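Local coordinates for ABC transporter, periplasmic solute-binding protein (PDB 4WED) that probably binds a solute, perhaps a peptide or a nickel-containing ligand, in the periplasm and delivers it to an ABC transporter for import, at residues A[283-286]-A[287-290]; A[345-349]-A[350-354]; A[387-390]-A[391-394]. All coordinates share one frame; numbering follows the deposited sequence.

Interaction 1 of 3, residues A[283-286]-A[287-290]; sequences RAEP and LKDP
Leu287 N donates to Ala284 O at 2.9 Å, and this bond closes a tight turn where 283-286 runs straight into 287-290. The N-H points well at the oxygen, with an angle of 161°. Two further bonds of the same i to i+3 spacing follow, both weak: Lys288 N to Glu285 O at 3.4 Å and Asp289 N to Pro286 O, also at 3.4 Å. Together the three bonds, the first firm and the others weak, bend the loop backbone into successive turns just before the helix.

Leu287 and Ala284 form the apolar side of the turn. Ala284 CB lies 3.6 Å from Leu287 CD1 and also touches CG. Leu287 CG is anti to its own carbonyl carbon (chi1 -64°), which puts it beside the backbone N and near Ala284 CB. A chi2 of 177° then carries CD1 to the alanine methyl. Both residues are buried. On the exposed side, Lys288 CG rests 3.4 Å from Glu285 O. The extended lysine chain then passes Glu285, but the charged ends do not meet: Glu285 OE2 and Lys288 NZ are 5.9 Å apart. Any attraction between them is probably modest.

Asp289 is the N-cap of helix 290-299, and its OD1 accepts from Gln291 N. Arg293 of that helix reaches back to Leu287 O. The loop links strand 274-279 to helix 290-299 and packs on strand 362-370, Pro286 against Leu364, and Ala284 and Leu287 against Leu366.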
ATOM      1  N   ARG A 283     -25.082  -7.984 -13.819  1.00 78.61           N
ATOM      2  CA  ARG A 283     -26.274  -7.227 -13.460  1.00 77.86           C
ATOM      3  C   ARG A 283     -26.764  -6.235 -14.518  1.00 74.78           C
ATOM      4  O   ARG A 283     -27.952  -6.110 -14.754  1.00 79.17           O
ATOM      5  CB  ARG A 283     -26.028  -6.487 -12.155  1.00 77.28           C
ATOM      6  CG  ARG A 283     -27.263  -5.871 -11.540  1.00 80.19           C
ATOM      7  CD  ARG A 283     -26.899  -5.134 -10.271  1.00 81.58           C
ATOM      8  NE  ARG A 283     -28.062  -4.583  -9.603  1.00 82.90           N
ATOM      9  CZ  ARG A 283     -28.242  -3.290  -9.379  1.00 83.62           C
ATOM     10  NH1 ARG A 283     -29.327  -2.868  -8.760  1.00 88.38           N
ATOM     11  NH2 ARG A 283     -27.341  -2.417  -9.779  1.00 78.27           N
ATOM     12  N   ALA A 284     -25.831  -5.534 -15.142  1.00 68.67           N
ATOM     13  CA  ALA A 284     -26.107  -4.487 -16.088  1.00 68.41           C
ATOM     14  C   ALA A 284     -25.810  -4.997 -17.506  1.00 69.45           C
ATOM     15  O   ALA A 284     -24.669  -4.960 -17.975  1.00 66.31           O
ATOM     16  CB  ALA A 284     -25.225  -3.293 -15.772  1.00 63.52           C
ATOM     17  N   GLU A 285     -26.838  -5.447 -18.200  1.00 72.93           N
ATOM     18  CA  GLU A 285     -26.658  -6.019 -19.543  1.00 78.40           C
ATOM     19  C   GLU A 285     -25.821  -5.139 -20.521  1.00 71.88           C
ATOM     20  O   GLU A 285     -25.129  -5.673 -21.382  1.00 67.99           O
ATOM     21  CB  GLU A 285     -28.028  -6.336 -20.136  1.00 91.44           C
ATOM     22  CG  GLU A 285     -28.122  -7.592 -20.991  1.00102.53           C
ATOM     23  CD  GLU A 285     -29.456  -7.650 -21.726  1.00114.82           C
ATOM     24  OE1 GLU A 285     -30.490  -7.287 -21.121  1.00125.65           O
ATOM     25  OE2 GLU A 285     -29.485  -8.034 -22.913  1.00120.88           O
ATOM     26  N   PRO A 286     -25.863  -3.791 -20.382  1.00 70.04           N
ATOM     27  CA  PRO A 286     -25.003  -2.950 -21.242  1.00 67.26           C
ATOM     28  C   PRO A 286     -23.475  -3.029 -20.999  1.00 67.04           C
ATOM     29  O   PRO A 286     -22.675  -2.703 -21.880  1.00 66.23           O
ATOM     30  CB  PRO A 286     -25.515  -1.528 -20.960  1.00 67.17           C
ATOM     31  CG  PRO A 286     -26.946  -1.711 -20.510  1.00 68.64           C
ATOM     32  CD  PRO A 286     -26.916  -2.982 -19.714  1.00 70.59           C
ATOM     33  N   LEU A 287     -23.055  -3.468 -19.827  1.00 67.91           N
ATOM     34  CA  LEU A 287     -21.659  -3.471 -19.535  1.00 62.87           C
ATOM     35  C   LEU A 287     -21.036  -4.728 -20.061  1.00 64.52           C
ATOM     36  O   LEU A 287     -19.827  -4.871 -19.987  1.00 65.82           O
ATOM     37  CB  LEU A 287     -21.471  -3.398 -18.043  1.00 65.17           C
ATOM     38  CG  LEU A 287     -21.977  -2.104 -17.457  1.00 66.44           C
ATOM     39  CD1 LEU A 287     -21.806  -2.144 -15.942  1.00 68.18           C
ATOM     40  CD2 LEU A 287     -21.249  -0.910 -18.086  1.00 66.06           C
ATOM     41  N   LYS A 288     -21.851  -5.660 -20.553  1.00 67.18           N
ATOM     42  CA  LYS A 288     -21.315  -6.859 -21.210  1.00 71.91           C
ATOM     43  C   LYS A 288     -20.648  -6.480 -22.510  1.00 72.09           C
ATOM     44  O   LYS A 288     -19.747  -7.156 -22.971  1.00 78.56           O
ATOM     45  CB  LYS A 288     -22.403  -7.890 -21.516  1.00 76.59           C
ATOM     46  CG  LYS A 288     -23.206  -8.328 -20.308  1.00 79.77           C
ATOM     47  CD  LYS A 288     -23.897  -9.651 -20.546  1.00 85.93           C
ATOM     48  CE  LYS A 288     -24.758 -10.041 -19.358  1.00 88.29           C
ATOM     49  NZ  LYS A 288     -25.607 -11.196 -19.736  1.00 93.53           N
ATOM     50  N   ASP A 289     -21.123  -5.410 -23.122  1.00 70.89           N
ATOM     51  CA  ASP A 289     -20.509  -4.898 -24.309  1.00 70.75           C
ATOM     52  C   ASP A 289     -19.254  -4.099 -23.943  1.00 65.99           C
ATOM     53  O   ASP A 289     -19.356  -2.997 -23.464  1.00 64.94           O
ATOM     54  CB  ASP A 289     -21.506  -4.012 -25.044  1.00 72.72           C
ATOM     55  CG  ASP A 289     -20.996  -3.579 -26.397  1.00 75.29           C
ATOM     56  OD1 ASP A 289     -19.757  -3.485 -26.543  1.00 75.86           O
ATOM     57  OD2 ASP A 289     -21.829  -3.331 -27.304  1.00 79.01           O
ATOM     58  N   PRO A 290     -18.062  -4.637 -24.213  1.00 66.89           N
ATOM     59  CA  PRO A 290     -16.827  -3.943 -23.845  1.00 65.31           C
ATOM     60  C   PRO A 290     -16.608  -2.559 -24.430  1.00 66.20           C
ATOM     61  O   PRO A 290     -15.825  -1.792 -23.862  1.00 62.93           O
ATOM     62  CB  PRO A 290     -15.733  -4.885 -24.358  1.00 69.50           C
ATOM     63  CG  PRO A 290     -16.413  -5.775 -25.333  1.00 72.15           C
ATOM     64  CD  PRO A 290     -17.769  -5.973 -24.751  1.00 70.84           C
TER

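Interaction 2 of 3, residues A[345-349]-A[350-354]; sequences LLEKA and GWTGS
Trp351 and Leu346 meet at a Schellman motif that ends helix 339-348. Gly350 has positive phi, and two bonds run back into the last turn. Trp351 N donates to Leu346 O at 2.8 Å, and Gly350 N donates to Glu347 O, also at 2.8 Å.

The Trp351 side chain starts beside the helix end. Its CB lies 3.5 Å from Leu346 O and also packs on Leu346 CB. CG is anti to the tryptophan's own carbonyl carbon (chi1 -62°), which sets the start of the ring near the same oxygen. Chi2 (88°) then turns the ring so that Leu346 O lies in plane at its edge. CD1 comes next, 3.9 Å from both Leu346 O and Ala349 O, and touches Ala349 CB at 4.1 Å. The far part of the ring leaves the helix end and packs on Pro286 and on Leu364 of strand 362-370.

Glu347 and Thr352 meet on the exposed side, their side chains crossing at about a right angle. The glutamate chain bends at chi2, which brings CG and OE2 against the threonine methyl. Its OE2 forms a salt bridge with Arg357, whose NH1 also bonds Trp351 O. A water donates to Glu347 OE2 at 2.6 Å and accepts a weak bond from Gly353 N. Thr352 CG2 lies 3.6 Å from both CG and OE2 of Glu347.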
ATOM      1  N   LEU A 345     -18.364   5.407 -29.756  1.00 64.26           N
ATOM      2  CA  LEU A 345     -18.429   3.996 -29.339  1.00 64.17           C
ATOM      3  C   LEU A 345     -19.859   3.627 -29.044  1.00 63.96           C
ATOM      4  O   LEU A 345     -20.381   2.659 -29.579  1.00 66.18           O
ATOM      5  CB  LEU A 345     -17.605   3.740 -28.087  1.00 63.19           C
ATOM      6  CG  LEU A 345     -16.117   3.792 -28.366  1.00 67.37           C
ATOM      7  CD1 LEU A 345     -15.304   3.977 -27.102  1.00 65.86           C
ATOM      8  CD2 LEU A 345     -15.693   2.524 -29.091  1.00 71.47           C
ATOM      9  N   LEU A 346     -20.513   4.413 -28.209  1.00 61.90           N
ATOM     10  CA  LEU A 346     -21.883   4.082 -27.868  1.00 61.73           C
ATOM     11  C   LEU A 346     -22.776   3.943 -29.081  1.00 62.68           C
ATOM     12  O   LEU A 346     -23.621   3.043 -29.147  1.00 67.33           O
ATOM     13  CB  LEU A 346     -22.448   5.126 -26.927  1.00 63.30           C
ATOM     14  CG  LEU A 346     -21.760   5.110 -25.579  1.00 60.74           C
ATOM     15  CD1 LEU A 346     -22.203   6.282 -24.748  1.00 57.60           C
ATOM     16  CD2 LEU A 346     -21.996   3.791 -24.858  1.00 63.07           C
ATOM     17  N   GLU A 347     -22.599   4.836 -30.037  1.00 65.03           N
ATOM     18  CA  GLU A 347     -23.350   4.763 -31.296  1.00 71.80           C
ATOM     19  C   GLU A 347     -23.024   3.496 -32.123  1.00 70.18           C
ATOM     20  O   GLU A 347     -23.920   2.808 -32.577  1.00 68.94           O
ATOM     21  CB  GLU A 347     -23.131   6.029 -32.141  1.00 74.90           C
ATOM     22  CG  GLU A 347     -24.363   6.413 -32.965  1.00 83.43           C
ATOM     23  CD  GLU A 347     -24.709   7.904 -32.891  1.00 91.80           C
ATOM     24  OE1 GLU A 347     -24.232   8.618 -33.814  1.00 94.46           O
ATOM     25  OE2 GLU A 347     -25.429   8.360 -31.932  1.00 83.10           O
ATOM     26  N   LYS A 348     -21.751   3.188 -32.311  1.00 71.16           N
ATOM     27  CA  LYS A 348     -21.375   1.930 -32.955  1.00 76.60           C
ATOM     28  C   LYS A 348     -22.041   0.735 -32.230  1.00 73.17           C
ATOM     29  O   LYS A 348     -22.527  -0.190 -32.862  1.00 72.02           O
ATOM     30  CB  LYS A 348     -19.848   1.769 -32.980  1.00 82.75           C
ATOM     31  CG  LYS A 348     -19.113   2.736 -33.901  1.00 90.22           C
ATOM     32  CD  LYS A 348     -17.612   2.765 -33.619  1.00 93.62           C
ATOM     33  CE  LYS A 348     -16.928   3.993 -34.230  1.00 96.69           C
ATOM     34  NZ  LYS A 348     -15.692   4.375 -33.463  1.00 91.91           N
ATOM     35  N   ALA A 349     -22.073   0.770 -30.896  1.00 68.76           N
ATOM     36  CA  ALA A 349     -22.704  -0.302 -30.116  1.00 66.95           C
ATOM     37  C   ALA A 349     -24.226  -0.274 -30.192  1.00 65.96           C
ATOM     38  O   ALA A 349     -24.855  -1.142 -29.645  1.00 66.30           O
ATOM     39  CB  ALA A 349     -22.276  -0.244 -28.663  1.00 63.57           C
ATOM     40  N   GLY A 350     -24.801   0.738 -30.839  1.00 65.87           N
ATOM     41  CA  GLY A 350     -26.256   0.855 -31.010  1.00 66.02           C
ATOM     42  C   GLY A 350     -27.009   1.613 -29.929  1.00 64.71           C
ATOM     43  O   GLY A 350     -28.203   1.469 -29.831  1.00 63.50           O
ATOM     44  N   TRP A 351     -26.318   2.385 -29.091  1.00 64.41           N
ATOM     45  CA  TRP A 351     -26.993   3.289 -28.167  1.00 62.57           C
ATOM     46  C   TRP A 351     -27.075   4.665 -28.810  1.00 62.74           C
ATOM     47  O   TRP A 351     -26.056   5.330 -29.024  1.00 63.28           O
ATOM     48  CB  TRP A 351     -26.272   3.331 -26.827  1.00 62.97           C
ATOM     49  CG  TRP A 351     -26.288   1.981 -26.187  1.00 61.99           C
ATOM     50  CD1 TRP A 351     -25.384   0.993 -26.377  1.00 60.36           C
ATOM     51  CD2 TRP A 351     -27.295   1.449 -25.299  1.00 63.66           C
ATOM     52  NE1 TRP A 351     -25.739  -0.115 -25.665  1.00 62.33           N
ATOM     53  CE2 TRP A 351     -26.898   0.134 -24.976  1.00 61.46           C
ATOM     54  CE3 TRP A 351     -28.476   1.970 -24.727  1.00 60.19           C
ATOM     55  CZ2 TRP A 351     -27.634  -0.687 -24.121  1.00 59.08           C
ATOM     56  CZ3 TRP A 351     -29.218   1.161 -23.890  1.00 62.00           C
ATOM     57  CH2 TRP A 351     -28.792  -0.169 -23.592  1.00 64.65           C
ATOM     58  N   THR A 352     -28.285   5.057 -29.196  1.00 61.44           N
ATOM     59  CA  THR A 352     -28.487   6.365 -29.795  1.00 60.57           C
ATOM     60  C   THR A 352     -29.574   7.146 -29.073  1.00 61.61           C
ATOM     61  O   THR A 352     -30.504   6.568 -28.499  1.00 64.46           O
ATOM     62  CB  THR A 352     -28.886   6.241 -31.245  1.00 61.22           C
ATOM     63  OG1 THR A 352     -30.063   5.445 -31.321  1.00 61.65           O
ATOM     64  CG2 THR A 352     -27.784   5.616 -32.044  1.00 61.84           C
ATOM     65  N   GLY A 353     -29.432   8.465 -29.106  1.00 64.86           N
ATOM     66  CA  GLY A 353     -30.402   9.379 -28.538  1.00 63.82           C
ATOM     67  C   GLY A 353     -29.709  10.560 -27.896  1.00 65.60           C
ATOM     68  O   GLY A 353     -28.472  10.566 -27.705  1.00 65.24           O
ATOM     69  N   SER A 354     -30.521  11.572 -27.588  1.00 67.08           N
ATOM     70  CA  SER A 354     -30.083  12.772 -26.870  1.00 65.21           C
ATOM     71  C   SER A 354     -31.261  13.349 -26.106  1.00 65.42           C
ATOM     72  O   SER A 354     -32.327  13.519 -26.704  1.00 63.19           O
ATOM     73  CB  SER A 354     -29.573  13.839 -27.835  1.00 67.45           C
ATOM     74  OG  SER A 354     -28.611  14.646 -27.183  1.00 67.68           O
TER
HETATM   75  O   HOH W   1     -27.250  10.085 -31.154  1.00 66.90           O

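Interaction 3 of 3, residues A[387-390]-A[391-394]; sequences SEMK and EVGI
Met389, a selenomethionine, lies side by side with Ile394, both side chains pointing the same way. Its CB is 3.8 Å from Ile394 CG2. Bends at chi2 (-55°) and chi3 bring its SE to 4.0 Å from Ile394 CD1 and its CE to 4.2 Å from Val392 CG2. Val392 also runs alongside it in the same direction. The CG2 branch of Val392 sits between its own backbone N and carbonyl carbon, and it presses on Met389 O at 3.2 Å. Ala339 and Ala342 of helix 339-348 pack on Val392.

Glu388 and Glu391 cross at a slant on another side of the helix. Their carboxylate planes are nearly parallel, 19° apart, but the groups stay separate. Glu388 OE1 turns elsewhere and accepts from Asp301 N. Glu391 OE1 makes a long, weak ion pair with Arg337.

The helix belongs to the beta-alpha-beta unit of strand 362-370, helix 378-392 and strand 395-400. It closes in a Schellman motif at Gly393, whose phi is positive. Ile394 N donates to Met389 O at 2.7 Å, and Gly393 N donates to Lys390 O at 2.9 Å. Met389 O also takes a weak bond from Val392 N. The chemistry is divided: backbone bonds turn the chain out of the helix, while apolar contacts tie Ile394, the first residue beyond Gly393, back to Met389.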
ATOM      1  N   SER A 387     -22.407  13.551 -14.087  1.00 67.51           N
ATOM      2  CA  SER A 387     -22.452  14.752 -14.902  1.00 70.16           C
ATOM      3  C   SER A 387     -21.663  14.557 -16.223  1.00 73.12           C
ATOM      4  O   SER A 387     -22.067  15.049 -17.279  1.00 72.04           O
ATOM      5  CB  SER A 387     -21.898  15.916 -14.074  1.00 72.41           C
ATOM      6  OG  SER A 387     -21.579  17.003 -14.902  1.00 80.72           O
ATOM      7  N   GLU A 388     -20.543  13.842 -16.148  1.00 65.38           N
ATOM      8  CA  GLU A 388     -19.742  13.538 -17.307  1.00 66.19           C
ATOM      9  C   GLU A 388     -20.367  12.473 -18.203  1.00 64.21           C
ATOM     10  O   GLU A 388     -20.247  12.558 -19.415  1.00 64.42           O
ATOM     11  CB  GLU A 388     -18.366  13.083 -16.857  1.00 69.73           C
ATOM     12  CG  GLU A 388     -17.542  14.244 -16.348  1.00 73.15           C
ATOM     13  CD  GLU A 388     -16.281  13.797 -15.656  1.00 78.56           C
ATOM     14  OE1 GLU A 388     -16.108  12.564 -15.500  1.00 81.52           O
ATOM     15  OE2 GLU A 388     -15.460  14.668 -15.278  1.00 85.93           O
HETATM   16  N   MSE A 389     -21.000  11.472 -17.592  1.00 59.27           N
HETATM   17  CA  MSE A 389     -21.803  10.458 -18.291  1.00 56.10           C
HETATM   18  C   MSE A 389     -22.999  11.045 -18.996  1.00 58.43           C
HETATM   19  O   MSE A 389     -23.381  10.657 -20.109  1.00 59.13           O
HETATM   20  CB  MSE A 389     -22.295   9.519 -17.203  1.00 60.03           C
HETATM   21  CG  MSE A 389     -21.171   8.722 -16.547  1.00 63.79           C
HETATM   22 SE   MSE A 389     -20.179   7.752 -17.944  1.00 92.75          SE
HETATM   23  CE  MSE A 389     -18.737   9.015 -18.465  1.00 85.89           C
ATOM     24  N   LYS A 390     -23.599  12.023 -18.358  1.00 59.53           N
ATOM     25  CA  LYS A 390     -24.700  12.685 -18.955  1.00 66.24           C
ATOM     26  C   LYS A 390     -24.237  13.230 -20.298  1.00 67.99           C
ATOM     27  O   LYS A 390     -24.925  13.041 -21.290  1.00 66.29           O
ATOM     28  CB  LYS A 390     -25.224  13.770 -18.015  1.00 73.61           C
ATOM     29  CG  LYS A 390     -26.158  14.791 -18.657  1.00 79.03           C
ATOM     30  CD  LYS A 390     -27.614  14.380 -18.578  1.00 80.45           C
ATOM     31  CE  LYS A 390     -28.470  15.457 -19.208  1.00 81.53           C
ATOM     32  NZ  LYS A 390     -29.700  15.706 -18.428  1.00 86.86           N
ATOM     33  N   GLU A 391     -23.059  13.857 -20.343  1.00 71.37           N
ATOM     34  CA  GLU A 391     -22.561  14.490 -21.580  1.00 68.22           C
ATOM     35  C   GLU A 391     -22.373  13.497 -22.725  1.00 67.55           C
ATOM     36  O   GLU A 391     -22.512  13.883 -23.864  1.00 69.23           O
ATOM     37  CB  GLU A 391     -21.252  15.252 -21.329  1.00 70.53           C
ATOM     38  CG  GLU A 391     -21.449  16.637 -20.699  1.00 80.70           C
ATOM     39  CD  GLU A 391     -20.178  17.220 -20.066  1.00 86.20           C
ATOM     40  OE1 GLU A 391     -19.519  16.508 -19.270  1.00 94.68           O
ATOM     41  OE2 GLU A 391     -19.836  18.392 -20.342  1.00 87.21           O
ATOM     42  N   VAL A 392     -22.053  12.230 -22.431  1.00 67.63           N
ATOM     43  CA  VAL A 392     -21.940  11.188 -23.478  1.00 64.46           C
ATOM     44  C   VAL A 392     -23.220  10.393 -23.703  1.00 66.10           C
ATOM     45  O   VAL A 392     -23.251   9.515 -24.569  1.00 71.03           O
ATOM     46  CB  VAL A 392     -20.809  10.188 -23.198  1.00 66.72           C
ATOM     47  CG1 VAL A 392     -19.503  10.929 -23.058  1.00 73.73           C
ATOM     48  CG2 VAL A 392     -21.059   9.333 -21.950  1.00 66.70           C
ATOM     49  N   GLY A 393     -24.254  10.689 -22.918  1.00 64.63           N
ATOM     50  CA  GLY A 393     -25.579  10.090 -23.069  1.00 61.74           C
ATOM     51  C   GLY A 393     -25.908   8.955 -22.104  1.00 60.70           C
ATOM     52  O   GLY A 393     -26.849   8.211 -22.335  1.00 57.86           O
ATOM     53  N   ILE A 394     -25.123   8.792 -21.041  1.00 57.47           N
ATOM     54  CA  ILE A 394     -25.401   7.777 -20.049  1.00 58.71           C
ATOM     55  C   ILE A 394     -26.062   8.417 -18.847  1.00 59.90           C
ATOM     56  O   ILE A 394     -25.622   9.467 -18.394  1.00 60.94           O
ATOM     57  CB  ILE A 394     -24.090   7.096 -19.603  1.00 65.47           C
ATOM     58  CG1 ILE A 394     -23.655   6.101 -20.697  1.00 66.69           C
ATOM     59  CG2 ILE A 394     -24.277   6.419 -18.240  1.00 60.40           C
ATOM     60  CD1 ILE A 394     -22.176   5.892 -20.816  1.00 67.21           C
TER

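In the fold
The three interactions follow one another along the chain and cluster at one end of it, each more than 30 Å from its centre. Interactions 1 and 2 have centres about 14 Å apart and touch where Pro286 CG meets Trp351 CZ2 at 3.8 Å. Interactions 2 and 3 have centres about 12 Å apart and touch where Leu346 CD1 meets Val392 O and Ile394 CD1. Interactions 1 and 3 do not touch; their nearest atoms are about 7 Å apart. Interaction 1 leads into helix 290-299. The other two end helices 339-348 and 378-392. Strand 362-370 packs on interactions 1 and 2 and begins the beta-alpha-beta unit that contains interaction 3. The middle contact thus joins the other two into one packed region.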